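Local structure of FACT complex subunit SPT16 (Ashbya gossypii, 6A8M) at residues L185-R190 against P241-G246; F231-S236 against F249-L254; S300-T305 against T432-S437. The protein probably helps reorganize nucleosomes in transcription, replication and repair as a subunit of the FACT histone chaperone, here represented by the N-terminal domain of SPT16 with its M24 peptidase-like lobe. All coordinates share one frame; numbering follows the deposited sequence.

Following the chain from the N terminus, residues 185-190 on helix 179-208 come first, then 231-236, and only then 241-246, which closes interaction 1. Residues 249-254 close interaction 2 shortly afterwards, so these two contacts cross along the chain. They also touch in space, Val187 and Cys243 both lying against Phe249, and together they fix the loop between helix 236-239 and strand 254-256. Interaction 3 comes later in series: strand 298-308 meets the loop at 432-437 after a closure of more than 120 residues. It touches interaction 1 through Ser188, Ser189, Ser300 and Thr432, whereas interactions 2 and 3 are about 8 Å apart at their nearest atoms.

Interaction 1 (L185-R190 against P241-G246); sequences LQVSSR and PLCPKG
Leu242 reaches from its short 3-10 turn onto helix 179-208 and is met there by Gln186, Val187 and Arg190. Its CG stands anti to its own carbonyl carbon (chi1 -54°), and both methyls beyond it lie between Gln186 and Arg190. CD1 lies over the centre of the Arg190 guanidinium, 3.7 Å above the plane, the two side chains crossing at about a right angle. CD2 comes closest to the aliphatic part of Gln186, with Leu242 CD2 and Gln186 CG 3.8 Å apart. Gln186 and Arg190 are one helical turn apart, and both bend at chi2.

Val187 takes up the inner side. Its CG2 packs at 3.7 Å against Leu242 CB and also sits beside the carbonyl group of that residue. The same methyl is 3.7 Å from Cys243 SG, so a single branch of Val187 covers two successive residues of the loop. Tyr295 of strand 285-295 touches both Val187 and Cys243, carrying the apolar patch on into the sheet.

The polar ends look elsewhere: Gln186 NE2 donates to Leu431 O, and Arg190 NH1 makes a salt bridge with Glu238. The charge is probably largely balanced there, and the guanidinium meets Leu242 with a face. The contact between helix and loop is therefore one of shape and van der Waals fit, with no directional bond between the two segments to fix its register.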
loop_
_atom_site.group_PDB
_atom_site.type_symbol
_atom_site.label_atom_id
_atom_site.label_comp_id
_atom_site.label_asym_id
_atom_site.label_seq_id
_atom_site.Cartn_x
_atom_site.Cartn_y
_atom_site.Cartn_z
ATOM N N LEU A 185 -6.442 4.784 7.609
ATOM C CA LEU A 185 -6.385 5.278 6.236
ATOM C C LEU A 185 -6.851 6.729 6.138
ATOM O O LEU A 185 -6.329 7.491 5.311
ATOM C CB LEU A 185 -7.234 4.390 5.309
ATOM C CG LEU A 185 -6.596 3.031 5.053
ATOM C CD1 LEU A 185 -7.677 2.066 4.559
ATOM C CD2 LEU A 185 -5.521 3.129 4.011
ATOM N N GLN A 186 -7.824 7.139 6.958
ATOM C CA GLN A 186 -8.219 8.546 6.925
ATOM C C GLN A 186 -7.134 9.436 7.527
ATOM O O GLN A 186 -6.886 10.542 7.033
ATOM C CB GLN A 186 -9.564 8.752 7.638
ATOM C CG GLN A 186 -10.014 10.218 7.652
ATOM C CD GLN A 186 -10.356 10.774 6.274
ATOM O OE1 GLN A 186 -11.529 10.770 5.864
ATOM N NE2 GLN A 186 -9.341 11.315 5.573
ATOM N N VAL A 187 -6.484 8.982 8.602
ATOM C CA VAL A 187 -5.388 9.761 9.173
ATOM C C VAL A 187 -4.288 9.914 8.139
ATOM O O VAL A 187 -3.812 11.022 7.869
ATOM C CB VAL A 187 -4.848 9.098 10.453
ATOM C CG1 VAL A 187 -3.612 9.843 10.956
ATOM C CG2 VAL A 187 -5.912 9.084 11.564
ATOM N N SER A 188 -3.887 8.793 7.540
ATOM C CA SER A 188 -2.848 8.807 6.515
ATOM C C SER A 188 -3.200 9.766 5.386
ATOM O O SER A 188 -2.356 10.556 4.932
ATOM C CB SER A 188 -2.670 7.397 5.964
ATOM O OG SER A 188 -1.697 7.407 4.939
ATOM N N SER A 189 -4.443 9.683 4.895
ATOM C CA SER A 189 -4.873 10.519 3.780
ATOM C C SER A 189 -4.833 11.995 4.146
ATOM O O SER A 189 -4.432 12.837 3.324
ATOM C CB SER A 189 -6.287 10.132 3.326
ATOM O OG SER A 189 -6.301 8.825 2.744
ATOM N N ARG A 190 -5.239 12.340 5.372
ATOM C CA ARG A 190 -5.145 13.740 5.766
ATOM C C ARG A 190 -3.687 14.165 5.851
ATOM O O ARG A 190 -3.342 15.285 5.474
ATOM C CB ARG A 190 -5.859 13.989 7.091
ATOM C CG ARG A 190 -5.905 15.490 7.475
ATOM C CD ARG A 190 -6.857 16.243 6.584
ATOM N NE ARG A 190 -8.236 15.813 6.821
ATOM C CZ ARG A 190 -8.983 16.198 7.859
ATOM N NH1 ARG A 190 -8.503 17.039 8.769
ATOM N NH2 ARG A 190 -10.224 15.744 7.988
ATOM N N PRO A 241 -8.826 13.357 15.975
ATOM C CA PRO A 241 -10.242 12.966 15.843
ATOM C C PRO A 241 -10.498 11.946 14.738
ATOM O O PRO A 241 -11.562 11.317 14.733
ATOM C CB PRO A 241 -10.958 14.295 15.567
ATOM C CG PRO A 241 -9.896 15.242 15.120
ATOM C CD PRO A 241 -8.654 14.820 15.823
ATOM N N LEU A 242 -9.566 11.761 13.803
ATOM C CA LEU A 242 -9.702 10.736 12.787
ATOM C C LEU A 242 -9.149 9.384 13.228
ATOM O O LEU A 242 -9.390 8.382 12.546
ATOM C CB LEU A 242 -8.998 11.189 11.506
ATOM C CG LEU A 242 -9.390 12.555 10.931
ATOM C CD1 LEU A 242 -8.426 12.996 9.807
ATOM C CD2 LEU A 242 -10.838 12.587 10.443
ATOM N N CYS A 243 -8.412 9.332 14.335
ATOM C CA CYS A 243 -7.927 8.067 14.853
ATOM C C CYS A 243 -9.077 7.285 15.478
ATOM O O CYS A 243 -10.127 7.849 15.781
ATOM C CB CYS A 243 -6.834 8.300 15.895
ATOM S SG CYS A 243 -5.321 9.011 15.217
ATOM N N PRO A 244 -8.900 5.982 15.687
ATOM C CA PRO A 244 -9.961 5.196 16.324
ATOM C C PRO A 244 -10.298 5.698 17.720
ATOM O O PRO A 244 -9.546 6.450 18.350
ATOM C CB PRO A 244 -9.374 3.777 16.374
ATOM C CG PRO A 244 -8.387 3.736 15.306
ATOM C CD PRO A 244 -7.802 5.126 15.213
ATOM N N LYS A 245 -11.465 5.267 18.201
ATOM C CA LYS A 245 -11.885 5.582 19.561
ATOM C C LYS A 245 -10.837 5.111 20.560
ATOM O O LYS A 245 -10.337 3.986 20.468
ATOM C CB LYS A 245 -13.234 4.935 19.867
ATOM N N GLY A 246 -10.486 5.987 21.498
ATOM C CA GLY A 246 -9.483 5.684 22.499
ATOM C C GLY A 246 -8.044 5.859 22.053
ATOM O O GLY A 246 -7.134 5.589 22.846
#

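Interaction 2 (F231-S236 against F249-L254); sequences FLKKLS and FDVNYL
Ser236 OG is gripped from two sides and also lies in the plane of the Phe249 ring, at its edge. The hydroxyl donates to Lys233 O at 2.8 Å, from the same face of that carbonyl as Ser236 N, the backbone donor of the turn. It also accepts from a water 3.0 Å from Ser236 OG, which gives its second hydrogen to Phe249 O. An alanine here would probably leave that water without one of its acceptors, Lys233 O without one of its two donors here and the Phe249 edge without its oxygen neighbour, weakening the tie between turn and loop.

Phe249 turns its rim to the first segment: its CD2 is 3.5 Å from Ser236 OG, and its CE2 is 3.5 Å from Leu232 O. CG anti to the backbone N (chi1 176°) starts the ring in this direction. Further on, the two branches of Val251 share the work, CG1 resting 3.7 Å from Leu232 CB while CG2 meets Lys233 CE at 3.8 Å. A second water joins Lys233 NZ to Asn252 OD1 at the outer margin. Deeper in, the methyls Leu232 CD2 and Leu254 CD2 touch at 3.7 Å; Leu232 also touches Phe195 of helix 179-208.

The arrangement thus pairs a type I beta turn, Lys233 to Ser236, leading from helix 229-233 into helix 236-239, with an Asx turn in which Asp250 OD1 accepts from Asn252 N, just ahead of strand 254-256.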
loop_
_atom_site.group_PDB
_atom_site.type_symbol
_atom_site.label_atom_id
_atom_site.label_comp_id
_atom_site.label_asym_id
_atom_site.label_seq_id
_atom_site.Cartn_x
_atom_site.Cartn_y
_atom_site.Cartn_z
ATOM N N PHE A 231 6.620 20.114 13.914
ATOM C CA PHE A 231 5.575 20.362 12.935
ATOM C C PHE A 231 4.537 19.252 12.964
ATOM O O PHE A 231 3.333 19.522 12.930
ATOM C CB PHE A 231 6.198 20.476 11.546
ATOM C CG PHE A 231 5.247 20.187 10.424
ATOM C CD1 PHE A 231 4.217 21.071 10.138
ATOM C CD2 PHE A 231 5.398 19.061 9.633
ATOM C CE1 PHE A 231 3.337 20.808 9.096
ATOM C CE2 PHE A 231 4.512 18.805 8.589
ATOM C CZ PHE A 231 3.494 19.689 8.332
ATOM N N LEU A 232 4.989 17.995 13.035
ATOM C CA LEU A 232 4.060 16.872 13.059
ATOM C C LEU A 232 3.182 16.902 14.305
ATOM O O LEU A 232 1.985 16.617 14.224
ATOM C CB LEU A 232 4.811 15.548 12.980
ATOM C CG LEU A 232 5.569 15.157 11.712
ATOM C CD1 LEU A 232 6.038 13.713 11.870
ATOM C CD2 LEU A 232 4.699 15.305 10.489
ATOM N N LYS A 233 3.754 17.262 15.460
ATOM C CA LYS A 233 2.972 17.334 16.694
ATOM C C LYS A 233 1.776 18.259 16.533
ATOM O O LYS A 233 0.692 17.988 17.067
ATOM C CB LYS A 233 3.845 17.821 17.854
ATOM C CG LYS A 233 4.425 16.726 18.734
ATOM C CD LYS A 233 5.885 16.446 18.393
ATOM C CE LYS A 233 6.400 15.167 19.036
ATOM N NZ LYS A 233 7.780 14.821 18.561
ATOM N N LYS A 234 1.953 19.359 15.802
ATOM C CA LYS A 234 0.891 20.347 15.658
ATOM C C LYS A 234 -0.211 19.897 14.719
ATOM O O LYS A 234 -1.216 20.607 14.586
ATOM C CB LYS A 234 1.471 21.662 15.164
ATOM C CG LYS A 234 2.310 22.360 16.194
ATOM C CD LYS A 234 3.344 23.182 15.464
ATOM C CE LYS A 234 3.647 24.468 16.121
ATOM N NZ LYS A 234 4.591 25.200 15.208
ATOM N N LEU A 235 -0.040 18.762 14.055
ATOM C CA LEU A 235 -1.106 18.187 13.255
ATOM C C LEU A 235 -2.134 17.457 14.100
ATOM O O LEU A 235 -3.197 17.115 13.578
ATOM C CB LEU A 235 -0.541 17.208 12.231
ATOM C CG LEU A 235 0.391 17.767 11.163
ATOM C CD1 LEU A 235 0.845 16.658 10.262
ATOM C CD2 LEU A 235 -0.322 18.851 10.380
ATOM N N SER A 236 -1.841 17.200 15.370
ATOM C CA SER A 236 -2.730 16.365 16.171
ATOM C C SER A 236 -4.173 16.850 16.202
ATOM O O SER A 236 -5.076 15.998 16.128
ATOM C CB SER A 236 -2.181 16.234 17.591
ATOM O OG SER A 236 -0.882 15.708 17.559
ATOM N N PHE A 249 -3.333 10.701 17.867
ATOM C CA PHE A 249 -2.304 10.726 16.832
ATOM C C PHE A 249 -0.926 10.565 17.464
ATOM O O PHE A 249 -0.601 11.236 18.451
ATOM C CB PHE A 249 -2.377 12.033 16.040
ATOM C CG PHE A 249 -1.277 12.188 15.003
ATOM C CD1 PHE A 249 -1.140 11.279 13.973
ATOM C CD2 PHE A 249 -0.402 13.260 15.059
ATOM C CE1 PHE A 249 -0.129 11.409 13.017
ATOM C CE2 PHE A 249 0.600 13.416 14.101
ATOM C CZ PHE A 249 0.744 12.500 13.088
ATOM N N ASP A 250 -0.111 9.676 16.896
ATOM C CA ASP A 250 1.245 9.409 17.372
ATOM C C ASP A 250 2.206 9.711 16.229
ATOM O O ASP A 250 2.193 9.006 15.215
ATOM C CB ASP A 250 1.377 7.956 17.833
ATOM C CG ASP A 250 2.686 7.673 18.566
ATOM O OD1 ASP A 250 3.689 8.393 18.352
ATOM O OD2 ASP A 250 2.706 6.709 19.369
ATOM N N VAL A 251 3.046 10.742 16.400
ATOM C CA VAL A 251 3.940 11.178 15.324
ATOM C C VAL A 251 4.899 10.075 14.914
ATOM O O VAL A 251 5.389 10.063 13.775
ATOM C CB VAL A 251 4.728 12.444 15.729
ATOM C CG1 VAL A 251 3.799 13.648 15.960
ATOM C CG2 VAL A 251 5.580 12.155 16.957
ATOM N N ASN A 252 5.198 9.145 15.828
ATOM C CA ASN A 252 6.164 8.087 15.562
ATOM C C ASN A 252 5.666 7.056 14.560
ATOM O O ASN A 252 6.470 6.253 14.082
ATOM C CB ASN A 252 6.540 7.367 16.857
ATOM C CG ASN A 252 7.425 8.202 17.754
ATOM O OD1 ASN A 252 8.119 9.108 17.296
ATOM N ND2 ASN A 252 7.398 7.902 19.048
ATOM N N TYR A 253 4.375 7.054 14.229
ATOM C CA TYR A 253 3.832 6.100 13.268
ATOM C C TYR A 253 3.490 6.728 11.922
ATOM O O TYR A 253 2.804 6.091 11.117
ATOM C CB TYR A 253 2.590 5.426 13.840
ATOM C CG TYR A 253 2.867 4.552 15.033
ATOM C CD1 TYR A 253 3.279 3.236 14.868
ATOM C CD2 TYR A 253 2.679 5.025 16.319
ATOM C CE1 TYR A 253 3.512 2.420 15.962
ATOM C CE2 TYR A 253 2.920 4.226 17.420
ATOM C CZ TYR A 253 3.338 2.926 17.240
ATOM O OH TYR A 253 3.572 2.125 18.336
ATOM N N LEU A 254 3.907 7.966 11.676
ATOM C CA LEU A 254 3.718 8.613 10.379
ATOM C C LEU A 254 5.013 8.507 9.576
ATOM O O LEU A 254 6.097 8.775 10.109
ATOM C CB LEU A 254 3.317 10.079 10.562
ATOM C CG LEU A 254 2.748 10.733 9.308
ATOM C CD1 LEU A 254 1.271 10.416 9.192
ATOM C CD2 LEU A 254 2.993 12.244 9.333
HETATM O O HOH W 1 9.048 11.942 17.952
HETATM O O HOH W 2 -1.019 13.549 19.630
#

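Interaction 3 (S300-T305 against T432-S437); sequences SNISRT and TNYTKS
The guanidinium of Arg304 lies buried between two aliphatic groups, Ile302 from its own strand and Lys436 from the loop facing it. Ile302 CD1 sits over the centre of one face, 3.5 Å above the plane, brought there by an extended chain with CD1 anti to CA (chi2 171°). Lys436 CB covers the opposite face nearer the rim.

With both faces covered, the group spends its edge on carbonyl oxygens. Arg304 NH2 donates to Tyr434 O at 2.7 Å, almost straight (177°) and exactly in the guanidinium plane. Arg304 NE reaches Thr435 O at 3.0 Å, a more bent bond (145°) that meets this carbonyl from above its plane. On the strand side, Arg304 NH1 returns to Ser303 O at 2.9 Å. Two successive loop carbonyls are thus read by one side chain, and the bonds together leave the guanidinium little freedom to turn.

Asp419 of strand 412-424 forms a salt bridge with Arg304 NH2 and another with Lys436 NZ; Lys436 also has Gln325 as a polar partner, its strongest. Asp419 probably offsets any repulsion between the like charges of Arg304 NH2 and Lys436 NZ, which are 4.7 Å apart. It also accepts from Thr432 OG1.

Van der Waals contacts complete the join. Ile302 CD1 touches Tyr434 CB at 3.6 Å, and Thr432 CG2 lies 3.6 Å from Asn301 O.

This ties strand 298-308 to the loop following strand 427-430, across two sheets of the pita-bread fold of the M24 family. In catalytic relatives the corresponding strand carries a metal-binding aspartate, a place probably taken here by Asn301, whose OD1 is hydrogen-bonded to Tyr258 OH.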
loop_
_atom_site.group_PDB
_atom_site.type_symbol
_atom_site.label_atom_id
_atom_site.label_comp_id
_atom_site.label_asym_id
_atom_site.label_seq_id
_atom_site.Cartn_x
_atom_site.Cartn_y
_atom_site.Cartn_z
ATOM N N SER A 300 -1.770 5.891 1.886
ATOM C CA SER A 300 -2.653 6.759 1.113
ATOM C C SER A 300 -1.831 7.383 -0.012
ATOM O O SER A 300 -0.595 7.279 -0.055
ATOM C CB SER A 300 -3.308 7.849 1.979
ATOM O OG SER A 300 -2.313 8.666 2.583
ATOM N N ASN A 301 -2.531 8.022 -0.944
ATOM C CA ASN A 301 -1.892 8.568 -2.136
ATOM C C ASN A 301 -2.693 9.773 -2.592
ATOM O O ASN A 301 -3.923 9.767 -2.496
ATOM C CB ASN A 301 -1.824 7.537 -3.280
ATOM C CG ASN A 301 -0.962 8.014 -4.412
ATOM O OD1 ASN A 301 0.174 8.408 -4.173
ATOM N ND2 ASN A 301 -1.507 8.037 -5.644
ATOM N N ILE A 302 -1.994 10.801 -3.081
ATOM C CA ILE A 302 -2.638 11.958 -3.701
ATOM C C ILE A 302 -1.730 12.437 -4.822
ATOM O O ILE A 302 -0.510 12.487 -4.656
ATOM C CB ILE A 302 -2.918 13.097 -2.696
ATOM C CG1 ILE A 302 -3.745 14.215 -3.368
ATOM C CG2 ILE A 302 -1.616 13.634 -2.031
ATOM C CD1 ILE A 302 -4.255 15.298 -2.380
ATOM N N SER A 303 -2.320 12.756 -5.972
ATOM C CA SER A 303 -1.574 13.337 -7.085
ATOM C C SER A 303 -2.349 14.537 -7.590
ATOM O O SER A 303 -3.574 14.484 -7.721
ATOM C CB SER A 303 -1.344 12.362 -8.251
ATOM O OG SER A 303 -0.473 11.308 -7.883
ATOM N N ARG A 304 -1.630 15.603 -7.896
ATOM C CA ARG A 304 -2.257 16.810 -8.420
ATOM C C ARG A 304 -1.464 17.267 -9.629
ATOM O O ARG A 304 -0.265 16.970 -9.768
ATOM C CB ARG A 304 -2.301 17.939 -7.371
ATOM C CG ARG A 304 -3.174 17.597 -6.169
ATOM C CD ARG A 304 -4.625 17.553 -6.602
ATOM N NE ARG A 304 -5.598 17.363 -5.522
ATOM C CZ ARG A 304 -6.158 16.184 -5.252
ATOM N NH1 ARG A 304 -5.785 15.094 -5.946
ATOM N NH2 ARG A 304 -7.087 16.084 -4.302
ATOM N N THR A 305 -2.136 18.011 -10.496
ATOM C CA THR A 305 -1.482 18.729 -11.582
ATOM C C THR A 305 -1.590 20.219 -11.277
ATOM O O THR A 305 -2.671 20.708 -10.921
ATOM C CB THR A 305 -2.145 18.417 -12.931
ATOM O OG1 THR A 305 -2.089 17.014 -13.188
ATOM C CG2 THR A 305 -1.432 19.148 -14.065
ATOM N N THR A 432 -8.783 11.965 0.644
ATOM C CA THR A 432 -7.836 13.050 0.380
ATOM C C THR A 432 -8.640 14.231 -0.159
ATOM O O THR A 432 -9.233 14.143 -1.244
ATOM C CB THR A 432 -6.768 12.606 -0.625
ATOM O OG1 THR A 432 -7.400 11.917 -1.711
ATOM C CG2 THR A 432 -5.750 11.646 0.021
ATOM N N ASN A 433 -8.686 15.324 0.609
ATOM C CA ASN A 433 -9.560 16.451 0.317
ATOM C C ASN A 433 -8.792 17.713 -0.048
ATOM O O ASN A 433 -9.405 18.772 -0.190
ATOM C CB ASN A 433 -10.502 16.702 1.503
ATOM C CG ASN A 433 -11.328 15.467 1.846
ATOM O OD1 ASN A 433 -11.322 14.978 2.987
ATOM N ND2 ASN A 433 -12.028 14.938 0.844
ATOM N N TYR A 434 -7.480 17.622 -0.272
ATOM C CA TYR A 434 -6.753 18.771 -0.794
ATOM C C TYR A 434 -7.362 19.192 -2.129
ATOM O O TYR A 434 -7.776 18.351 -2.932
ATOM C CB TYR A 434 -5.259 18.457 -0.946
ATOM C CG TYR A 434 -4.491 19.653 -1.443
ATOM C CD1 TYR A 434 -4.230 20.738 -0.595
ATOM C CD2 TYR A 434 -4.081 19.738 -2.763
ATOM C CE1 TYR A 434 -3.548 21.859 -1.064
ATOM C CE2 TYR A 434 -3.410 20.848 -3.230
ATOM C CZ TYR A 434 -3.148 21.905 -2.386
ATOM O OH TYR A 434 -2.484 23.018 -2.866
ATOM N N THR A 435 -7.455 20.506 -2.350
ATOM C CA THR A 435 -8.163 21.012 -3.520
ATOM C C THR A 435 -7.612 20.445 -4.830
ATOM O O THR A 435 -6.418 20.151 -4.976
ATOM C CB THR A 435 -8.119 22.555 -3.568
ATOM O OG1 THR A 435 -8.846 23.010 -4.716
ATOM C CG2 THR A 435 -6.677 23.044 -3.693
ATOM N N LYS A 436 -8.518 20.280 -5.792
ATOM C CA LYS A 436 -8.156 20.017 -7.174
ATOM C C LYS A 436 -8.931 20.936 -8.105
ATOM O O LYS A 436 -8.943 20.706 -9.314
ATOM C CB LYS A 436 -8.410 18.557 -7.546
ATOM C CG LYS A 436 -9.820 18.069 -7.155
ATOM C CD LYS A 436 -9.814 16.553 -7.013
ATOM C CE LYS A 436 -11.189 16.007 -6.658
ATOM N NZ LYS A 436 -11.080 14.593 -6.163
ATOM N N SER A 437 -9.581 21.961 -7.569
ATOM C CA SER A 437 -10.300 22.898 -8.417
ATOM C C SER A 437 -9.296 23.628 -9.285
ATOM O O SER A 437 -8.254 24.060 -8.792
ATOM C CB SER A 437 -11.080 23.883 -7.556
ATOM O OG SER A 437 -12.081 23.181 -6.835
#